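Translation initiation factor eif-2b-like protein (Chaetomium thermophilum, PDB 4ZEO) probably serves as the delta regulatory subunit of eIF2B, the heterodecameric guanine nucleotide exchange factor that acts on eIF2 during translation initiation. Local coordinates at residues A[285-290]-A[347-352]; A[297-302]-A[309-314]; A[324-329]-A[336-341]. One frame throughout, in Å; residues are numbered along the deposited sequence.

Past the long helix 246-277, the chain enters the Rossmann-like parallel sheet by strand 285-289, which opens interaction 1. Helix 293-304 then turns back through a short loop onto strand 310-314, and interaction 2 closes that loop. Interaction 3 repeats the move one step further out, folding helix 321-331 onto strand 336-338. Only then does interaction 1 close, where the chain leaving helix 345-348 returns to strand 285-289. Interactions 2 and 3 are thus in series, and both are nested inside interaction 1. Together they tie two strands to their preceding helices and the first strand to the chain leaving helix 345-348, with I286 and V313 bonding through their backbones to adjacent strands.

Interaction 1 of 3, residues A[285-290]-A[347-352]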
loop_
_atom_site.group_PDB
_atom_site.type_symbol
_atom_site.label_atom_id
_atom_site.label_comp_id
_atom_site.label_asym_id
_atom_site.label_seq_id
_atom_site.Cartn_x
_atom_site.Cartn_y
_atom_site.Cartn_z
ATOM N N THR A 285 19.211 7.674 -14.658
ATOM C CA THR A 285 19.575 6.555 -13.820
ATOM C C THR A 285 18.689 6.580 -12.608
ATOM O O THR A 285 18.586 7.573 -11.914
ATOM C CB THR A 285 21.047 6.558 -13.403
ATOM O OG1 THR A 285 21.878 6.634 -14.576
ATOM C CG2 THR A 285 21.360 5.271 -12.661
ATOM N N ILE A 286 18.027 5.471 -12.376
ATOM C CA ILE A 286 17.080 5.345 -11.287
ATOM C C ILE A 286 17.633 4.438 -10.209
ATOM O O ILE A 286 18.206 3.395 -10.519
ATOM C CB ILE A 286 15.725 4.764 -11.768
ATOM C CG1 ILE A 286 15.250 5.479 -13.041
ATOM C CG2 ILE A 286 14.710 4.840 -10.660
ATOM C CD1 ILE A 286 14.774 6.885 -12.794
ATOM N N VAL A 287 17.465 4.840 -8.952
ATOM C CA VAL A 287 17.855 4.008 -7.831
ATOM C C VAL A 287 16.617 3.592 -7.035
ATOM O O VAL A 287 15.694 4.381 -6.824
ATOM C CB VAL A 287 18.856 4.729 -6.904
ATOM C CG1 VAL A 287 19.278 3.793 -5.764
ATOM C CG2 VAL A 287 20.086 5.205 -7.706
ATOM N N THR A 288 16.545 2.324 -6.655
ATOM C CA THR A 288 15.474 1.920 -5.767
ATOM C C THR A 288 15.995 0.852 -4.816
ATOM O O THR A 288 17.123 0.352 -4.990
ATOM C CB THR A 288 14.224 1.443 -6.535
ATOM O OG1 THR A 288 13.110 1.444 -5.637
ATOM C CG2 THR A 288 14.425 0.045 -7.126
ATOM N N TYR A 289 15.199 0.560 -3.785
ATOM C CA TYR A 289 15.584 -0.369 -2.723
ATOM C C TYR A 289 14.559 -1.488 -2.549
ATOM O O TYR A 289 13.384 -1.236 -2.275
ATOM C CB TYR A 289 15.755 0.396 -1.415
ATOM C CG TYR A 289 16.139 -0.426 -0.214
ATOM C CD1 TYR A 289 17.374 -1.067 -0.148
ATOM C CD2 TYR A 289 15.265 -0.568 0.859
ATOM C CE1 TYR A 289 17.737 -1.812 0.960
ATOM C CE2 TYR A 289 15.614 -1.314 1.967
ATOM C CZ TYR A 289 16.858 -1.929 2.017
ATOM O OH TYR A 289 17.216 -2.668 3.129
ATOM N N GLY A 290 15.021 -2.728 -2.692
ATOM C CA GLY A 290 14.169 -3.887 -2.564
ATOM C C GLY A 290 13.155 -3.916 -3.679
ATOM O O GLY A 290 13.369 -3.330 -4.741
ATOM N N SER A 347 28.607 5.669 -3.110
ATOM C CA SER A 347 28.945 5.313 -4.486
ATOM C C SER A 347 27.683 5.048 -5.339
ATOM O O SER A 347 27.583 5.497 -6.480
ATOM C CB SER A 347 29.837 4.077 -4.489
ATOM O OG SER A 347 31.000 4.300 -3.710
ATOM N N LYS A 348 26.756 4.269 -4.791
ATOM C CA LYS A 348 25.569 3.787 -5.505
ATOM C C LYS A 348 24.552 4.894 -5.830
ATOM O O LYS A 348 23.719 4.724 -6.727
ATOM C CB LYS A 348 24.876 2.680 -4.699
ATOM C CG LYS A 348 25.799 1.556 -4.268
ATOM C CD LYS A 348 26.558 0.937 -5.402
ATOM C CE LYS A 348 27.297 -0.313 -4.926
ATOM N NZ LYS A 348 26.715 -0.856 -3.668
ATOM N N VAL A 349 24.518 5.947 -5.013
ATOM C CA VAL A 349 23.561 7.036 -5.226
ATOM C C VAL A 349 24.217 8.382 -5.586
ATOM O O VAL A 349 24.395 9.234 -4.726
ATOM C CB VAL A 349 22.683 7.246 -3.974
ATOM C CG1 VAL A 349 21.417 7.951 -4.347
ATOM C CG2 VAL A 349 22.345 5.930 -3.345
ATOM N N PRO A 350 24.517 8.610 -6.869
ATOM C CA PRO A 350 25.148 9.873 -7.280
ATOM C C PRO A 350 24.129 11.009 -7.280
ATOM O O PRO A 350 22.928 10.738 -7.207
ATOM C CB PRO A 350 25.609 9.597 -8.712
ATOM C CG PRO A 350 25.403 8.102 -8.916
ATOM C CD PRO A 350 24.268 7.735 -8.024
ATOM N N ALA A 351 24.582 12.251 -7.417
ATOM C CA ALA A 351 23.677 13.395 -7.423
ATOM C C ALA A 351 22.705 13.353 -8.606
ATOM O O ALA A 351 21.527 13.644 -8.457
ATOM C CB ALA A 351 24.472 14.686 -7.459
ATOM N N ALA A 352 23.198 12.957 -9.776
ATOM C CA ALA A 352 22.380 12.953 -10.989
ATOM C C ALA A 352 21.256 11.903 -10.992
ATOM O O ALA A 352 20.288 12.044 -11.730
ATOM C CB ALA A 352 23.248 12.783 -12.197
HETATM O O HOH W 1 19.352 10.585 -13.605
#
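V287 stands on strand 285-289 with its side chain directed at the turn that follows helix 345-348, and its two methyls divide the work. CG1 is anti to the backbone N (chi1 -178°) and faces V349, 4.5 Å from CG2 of that residue, a loose apolar approach. CG2, on the other branch, comes up to the backbone instead and lies 3.8 Å from the carbonyl O of K348. The two valines do not aim at each other squarely: V287 points toward the other segment, while V349 leaves its own backbone to one side and also packs on A381 of helix 374-384. K348 gives the contact mainly its backbone; its chain leads away, and NZ bonds to the carbonyl of G343.

At the other end of the contact a water spans the two segments. It accepts from T285 N at 3.1 Å and donates to A352 O at 2.6 Å, just before the chain enters strand 354-358. This is the crossover of a Rossmann-like sheet, in which the chain passes from the edge strand 336-338 back across strands 310-314 and 285-289 to continue on the far side as strand 354-358. The chemistry is therefore split: the direct touch is light, one valine methyl against a carbonyl O and the other loosely facing V349, and one bridging water supplies the hydrogen-bonded link.

Interaction 2 of 3, residues A[297-302]-A[309-314]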
loop_
_atom_site.group_PDB
_atom_site.type_symbol
_atom_site.label_atom_id
_atom_site.label_comp_id
_atom_site.label_asym_id
_atom_site.label_seq_id
_atom_site.Cartn_x
_atom_site.Cartn_y
_atom_site.Cartn_z
ATOM N N LYS A 297 5.914 -1.078 -11.151
ATOM C CA LYS A 297 4.919 -0.670 -12.143
ATOM C C LYS A 297 5.357 0.566 -12.910
ATOM O O LYS A 297 5.152 0.670 -14.140
ATOM C CB LYS A 297 3.567 -0.381 -11.482
ATOM C CG LYS A 297 2.821 -1.567 -10.878
ATOM C CD LYS A 297 2.404 -2.604 -11.869
ATOM C CE LYS A 297 1.666 -3.752 -11.151
ATOM N NZ LYS A 297 1.233 -4.845 -12.085
ATOM N N THR A 298 5.957 1.498 -12.181
ATOM C CA THR A 298 6.432 2.745 -12.767
ATOM C C THR A 298 7.532 2.498 -13.777
ATOM O O THR A 298 7.483 3.010 -14.905
ATOM C CB THR A 298 6.952 3.693 -11.705
ATOM O OG1 THR A 298 5.871 4.068 -10.843
ATOM C CG2 THR A 298 7.542 4.925 -12.359
ATOM N N LEU A 299 8.505 1.679 -13.372
ATOM C CA LEU A 299 9.639 1.341 -14.226
ATOM C C LEU A 299 9.167 0.572 -15.456
ATOM O O LEU A 299 9.623 0.828 -16.562
ATOM C CB LEU A 299 10.696 0.551 -13.432
ATOM C CG LEU A 299 11.335 1.365 -12.283
ATOM C CD1 LEU A 299 12.381 0.572 -11.469
ATOM C CD2 LEU A 299 11.966 2.663 -12.821
ATOM N N LEU A 300 8.240 -0.362 -15.274
ATOM C CA LEU A 300 7.700 -1.095 -16.426
ATOM C C LEU A 300 6.933 -0.146 -17.355
ATOM O O LEU A 300 7.009 -0.264 -18.570
ATOM C CB LEU A 300 6.816 -2.271 -15.973
ATOM C CG LEU A 300 7.612 -3.384 -15.257
ATOM C CD1 LEU A 300 6.721 -4.514 -14.717
ATOM C CD2 LEU A 300 8.732 -3.942 -16.130
ATOM N N ARG A 301 6.234 0.821 -16.783
ATOM C CA ARG A 301 5.490 1.783 -17.589
ATOM C C ARG A 301 6.418 2.655 -18.454
ATOM O O ARG A 301 6.181 2.824 -19.658
ATOM C CB ARG A 301 4.616 2.658 -16.673
ATOM C CG ARG A 301 3.872 3.774 -17.371
ATOM C CD ARG A 301 2.665 3.270 -18.096
ATOM N NE ARG A 301 2.060 4.368 -18.835
ATOM C CZ ARG A 301 0.901 4.312 -19.493
ATOM N NH1 ARG A 301 0.174 3.200 -19.524
ATOM N NH2 ARG A 301 0.474 5.393 -20.122
ATOM N N ALA A 302 7.494 3.169 -17.855
ATOM C CA ALA A 302 8.429 4.033 -18.573
ATOM C C ALA A 302 9.060 3.292 -19.727
ATOM O O ALA A 302 9.193 3.834 -20.835
ATOM C CB ALA A 302 9.499 4.558 -17.638
ATOM N N PHE A 309 16.640 3.806 -19.936
ATOM C CA PHE A 309 17.165 4.294 -18.680
ATOM C C PHE A 309 17.821 3.155 -17.928
ATOM O O PHE A 309 17.643 1.983 -18.262
ATOM C CB PHE A 309 16.052 4.933 -17.849
ATOM C CG PHE A 309 14.845 4.049 -17.660
ATOM C CD1 PHE A 309 13.829 4.025 -18.594
ATOM C CD2 PHE A 309 14.715 3.261 -16.526
ATOM C CE1 PHE A 309 12.729 3.213 -18.417
ATOM C CE2 PHE A 309 13.606 2.447 -16.351
ATOM C CZ PHE A 309 12.620 2.431 -17.297
ATOM N N ASN A 310 18.593 3.517 -16.917
ATOM C CA ASN A 310 19.300 2.555 -16.101
ATOM C C ASN A 310 18.672 2.452 -14.740
ATOM O O ASN A 310 18.131 3.430 -14.218
ATOM C CB ASN A 310 20.760 2.942 -15.979
ATOM C CG ASN A 310 21.512 2.751 -17.278
ATOM O OD1 ASN A 310 21.312 1.767 -17.986
ATOM N ND2 ASN A 310 22.400 3.680 -17.588
ATOM N N VAL A 311 18.690 1.252 -14.181
ATOM C CA VAL A 311 18.172 1.064 -12.837
ATOM C C VAL A 311 19.200 0.409 -11.933
ATOM O O VAL A 311 19.846 -0.575 -12.306
ATOM C CB VAL A 311 16.867 0.242 -12.858
ATOM C CG1 VAL A 311 16.415 -0.076 -11.457
ATOM C CG2 VAL A 311 15.789 1.004 -13.616
ATOM N N THR A 312 19.373 0.987 -10.756
ATOM C CA THR A 312 20.199 0.393 -9.733
ATOM C C THR A 312 19.268 -0.124 -8.663
ATOM O O THR A 312 18.448 0.614 -8.133
ATOM C CB THR A 312 21.220 1.403 -9.135
ATOM O OG1 THR A 312 22.208 1.722 -10.119
ATOM C CG2 THR A 312 21.923 0.814 -7.908
ATOM N N VAL A 313 19.368 -1.414 -8.379
ATOM C CA VAL A 313 18.545 -2.016 -7.346
ATOM C C VAL A 313 19.395 -2.415 -6.163
ATOM O O VAL A 313 20.300 -3.240 -6.274
ATOM C CB VAL A 313 17.765 -3.237 -7.874
ATOM C CG1 VAL A 313 16.882 -3.806 -6.777
ATOM C CG2 VAL A 313 16.912 -2.830 -9.067
ATOM N N LEU A 314 19.089 -1.805 -5.027
ATOM C CA LEU A 314 19.801 -2.059 -3.791
ATOM C C LEU A 314 18.945 -3.016 -2.968
ATOM O O LEU A 314 17.729 -3.077 -3.186
ATOM C CB LEU A 314 20.047 -0.747 -3.046
ATOM C CG LEU A 314 20.849 0.362 -3.750
ATOM C CD1 LEU A 314 20.727 1.679 -2.999
ATOM C CD2 LEU A 314 22.298 -0.009 -3.854
#
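F309 and L299 carry most of this contact, the closing step of the right-handed beta-alpha-beta unit made by strand 285-289, helix 293-304 and strand 310-314. F309, beside N310, turns its ring toward the helix. With chi1 at 53° its CG lies between the backbone N and the carbonyl carbon, which carries the ring to the helix at A302. There CE1 comes to 3.6 Å from CB of A302, an oblique approach. A302, with nothing beyond its CB, lets the ring come close to the helix backbone.

L299, one turn earlier, starts out to one side of the strand, but its end bends nearer. CG is anti to the carbonyl carbon (chi1 -64°), and the two methyls are shared between two neighbours. CD2 meets CE2 of F309 at 3.9 Å, the two side chains slanting past one another. CD1 goes on to V311 and meets it tip to tip, 4.1 Å from CG2, with CG1 of the same valine about as far. Both methyls of V311 close on that one leucine carbon.

Around this patch L329 of helix 321-331 touches both L299 and V311, while I286 of the first strand also meets L299, so the helix is bedded in an apolar layer over one face of the sheet. One polar atom borders the ring: the carbonyl O of L299 lies in the plane of F309, at its edge, 3.5 Å from CZ.

Interaction 3 of 3, residues A[324-329]-A[336-341]; sequences ELAKVL and VLYSPN
V336 meets helix 321-331 with both methyls, one to each of two helix residues. The side chain holds CG1 anti to the backbone N (chi1 179°), and this branch lies 3.7 Å from CB of A326. CG2, on the branch beside the backbone N, comes to 3.6 Å from CB of L329. L329 sets its own CG anti to its carbonyl carbon (chi1 -63°), and its side chain crosses the valine at about a right angle, with CD1 4.1 Å from CG2 of V336. Farther along the strand, CD1 of Y338 approaches A326 CB obliquely, at 4.2 Å; the tyrosine OH bonds to D315.

Helix 324-329 and strand 336-338 run nearly antiparallel, as expected in a beta-alpha-beta unit: their short axes come within 8.9 Å and make an angle of 165°. An alanine in place of V336 would remove both methyls, and this would probably leave A326 and L329 facing a gap at the sheet's edge strand. Between 324-329 and 336-341 the contact is carbon against carbon, resting on the fit of apolar surfaces, while R330, next along the helix, adds a polar tie by bonding to the carbonyl of V336.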
loop_
_atom_site.group_PDB
_atom_site.type_symbol
_atom_site.label_atom_id
_atom_site.label_comp_id
_atom_site.label_asym_id
_atom_site.label_seq_id
_atom_site.Cartn_x
_atom_site.Cartn_y
_atom_site.Cartn_z
ATOM N N GLU A 324 14.624 -10.447 -7.361
ATOM C CA GLU A 324 13.451 -10.735 -8.177
ATOM C C GLU A 324 13.018 -9.500 -8.995
ATOM O O GLU A 324 12.642 -9.617 -10.153
ATOM C CB GLU A 324 12.311 -11.236 -7.295
ATOM C CG GLU A 324 12.511 -12.674 -6.854
ATOM C CD GLU A 324 12.577 -13.619 -8.031
ATOM O OE1 GLU A 324 13.378 -14.578 -7.980
ATOM O OE2 GLU A 324 11.848 -13.390 -9.022
ATOM N N LEU A 325 13.056 -8.322 -8.394
ATOM C CA LEU A 325 12.767 -7.105 -9.149
ATOM C C LEU A 325 13.757 -6.916 -10.306
ATOM O O LEU A 325 13.359 -6.606 -11.430
ATOM C CB LEU A 325 12.786 -5.873 -8.236
ATOM C CG LEU A 325 12.605 -4.551 -8.988
ATOM C CD1 LEU A 325 11.272 -4.542 -9.742
ATOM C CD2 LEU A 325 12.717 -3.332 -8.046
ATOM N N ALA A 326 15.040 -7.128 -10.034
ATOM C CA ALA A 326 16.072 -7.002 -11.066
ATOM C C ALA A 326 15.807 -7.984 -12.195
ATOM O O ALA A 326 16.050 -7.681 -13.364
ATOM C CB ALA A 326 17.478 -7.225 -10.478
ATOM N N LYS A 327 15.331 -9.170 -11.829
ATOM C CA LYS A 327 14.967 -10.191 -12.807
ATOM C C LYS A 327 13.886 -9.684 -13.743
ATOM O O LYS A 327 14.039 -9.741 -14.961
ATOM C CB LYS A 327 14.470 -11.469 -12.118
ATOM C CG LYS A 327 15.500 -12.580 -11.975
ATOM C CD LYS A 327 14.854 -13.881 -11.481
ATOM C CE LYS A 327 15.906 -14.917 -11.108
ATOM N NZ LYS A 327 16.484 -14.630 -9.761
ATOM N N VAL A 328 12.794 -9.185 -13.166
ATOM C CA VAL A 328 11.650 -8.711 -13.937
ATOM C C VAL A 328 12.029 -7.546 -14.859
ATOM O O VAL A 328 11.678 -7.542 -16.039
ATOM C CB VAL A 328 10.489 -8.285 -12.997
ATOM C CG1 VAL A 328 9.399 -7.554 -13.766
ATOM C CG2 VAL A 328 9.917 -9.492 -12.262
ATOM N N LEU A 329 12.792 -6.588 -14.331
ATOM C CA LEU A 329 13.170 -5.399 -15.092
ATOM C C LEU A 329 14.061 -5.778 -16.267
ATOM O O LEU A 329 13.898 -5.265 -17.374
ATOM C CB LEU A 329 13.890 -4.384 -14.193
ATOM C CG LEU A 329 13.108 -3.780 -13.018
ATOM C CD1 LEU A 329 13.950 -2.774 -12.221
ATOM C CD2 LEU A 329 11.808 -3.139 -13.515
ATOM N N VAL A 336 19.963 -3.388 -15.547
ATOM C CA VAL A 336 19.883 -3.284 -14.097
ATOM C C VAL A 336 21.202 -3.648 -13.413
ATOM O O VAL A 336 21.842 -4.655 -13.746
ATOM C CB VAL A 336 18.770 -4.188 -13.525
ATOM C CG1 VAL A 336 18.716 -4.075 -12.000
ATOM C CG2 VAL A 336 17.416 -3.841 -14.144
ATOM N N LEU A 337 21.597 -2.803 -12.465
ATOM C CA LEU A 337 22.722 -3.063 -11.580
ATOM C C LEU A 337 22.190 -3.482 -10.213
ATOM O O LEU A 337 21.454 -2.745 -9.559
ATOM C CB LEU A 337 23.600 -1.829 -11.467
ATOM C CG LEU A 337 24.924 -1.911 -10.727
ATOM C CD1 LEU A 337 25.765 -3.058 -11.255
ATOM C CD2 LEU A 337 25.638 -0.577 -10.884
ATOM N N TYR A 338 22.532 -4.684 -9.794
ATOM C CA TYR A 338 21.977 -5.219 -8.567
ATOM C C TYR A 338 22.998 -5.313 -7.441
ATOM O O TYR A 338 24.083 -5.861 -7.609
ATOM C CB TYR A 338 21.380 -6.611 -8.809
ATOM C CG TYR A 338 20.890 -7.230 -7.536
ATOM C CD1 TYR A 338 19.721 -6.773 -6.947
ATOM C CD2 TYR A 338 21.601 -8.243 -6.899
ATOM C CE1 TYR A 338 19.255 -7.315 -5.766
ATOM C CE2 TYR A 338 21.142 -8.800 -5.707
ATOM C CZ TYR A 338 19.960 -8.330 -5.152
ATOM O OH TYR A 338 19.468 -8.859 -3.983
ATOM N N SER A 339 22.617 -4.832 -6.271
ATOM C CA SER A 339 23.452 -4.985 -5.101
ATOM C C SER A 339 22.636 -5.659 -4.008
ATOM O O SER A 339 21.522 -5.221 -3.709
ATOM C CB SER A 339 23.983 -3.634 -4.637
ATOM O OG SER A 339 25.083 -3.826 -3.777
ATOM N N PRO A 340 23.160 -6.758 -3.441
ATOM C CA PRO A 340 22.483 -7.494 -2.369
ATOM C C PRO A 340 22.434 -6.723 -1.055
ATOM O O PRO A 340 21.709 -7.108 -0.151
ATOM C CB PRO A 340 23.347 -8.749 -2.214
ATOM C CG PRO A 340 24.672 -8.327 -2.669
ATOM C CD PRO A 340 24.401 -7.434 -3.843
ATOM N N ASN A 341 23.246 -5.681 -0.935
ATOM C CA ASN A 341 23.355 -4.932 0.313
ATOM C C ASN A 341 23.457 -3.428 0.129
ATOM O O ASN A 341 23.405 -2.926 -0.984
ATOM C CB ASN A 341 24.554 -5.418 1.106
ATOM C CG ASN A 341 25.795 -5.505 0.259
ATOM O OD1 ASN A 341 26.261 -4.504 -0.285
ATOM N ND2 ASN A 341 26.367 -6.702 0.175
#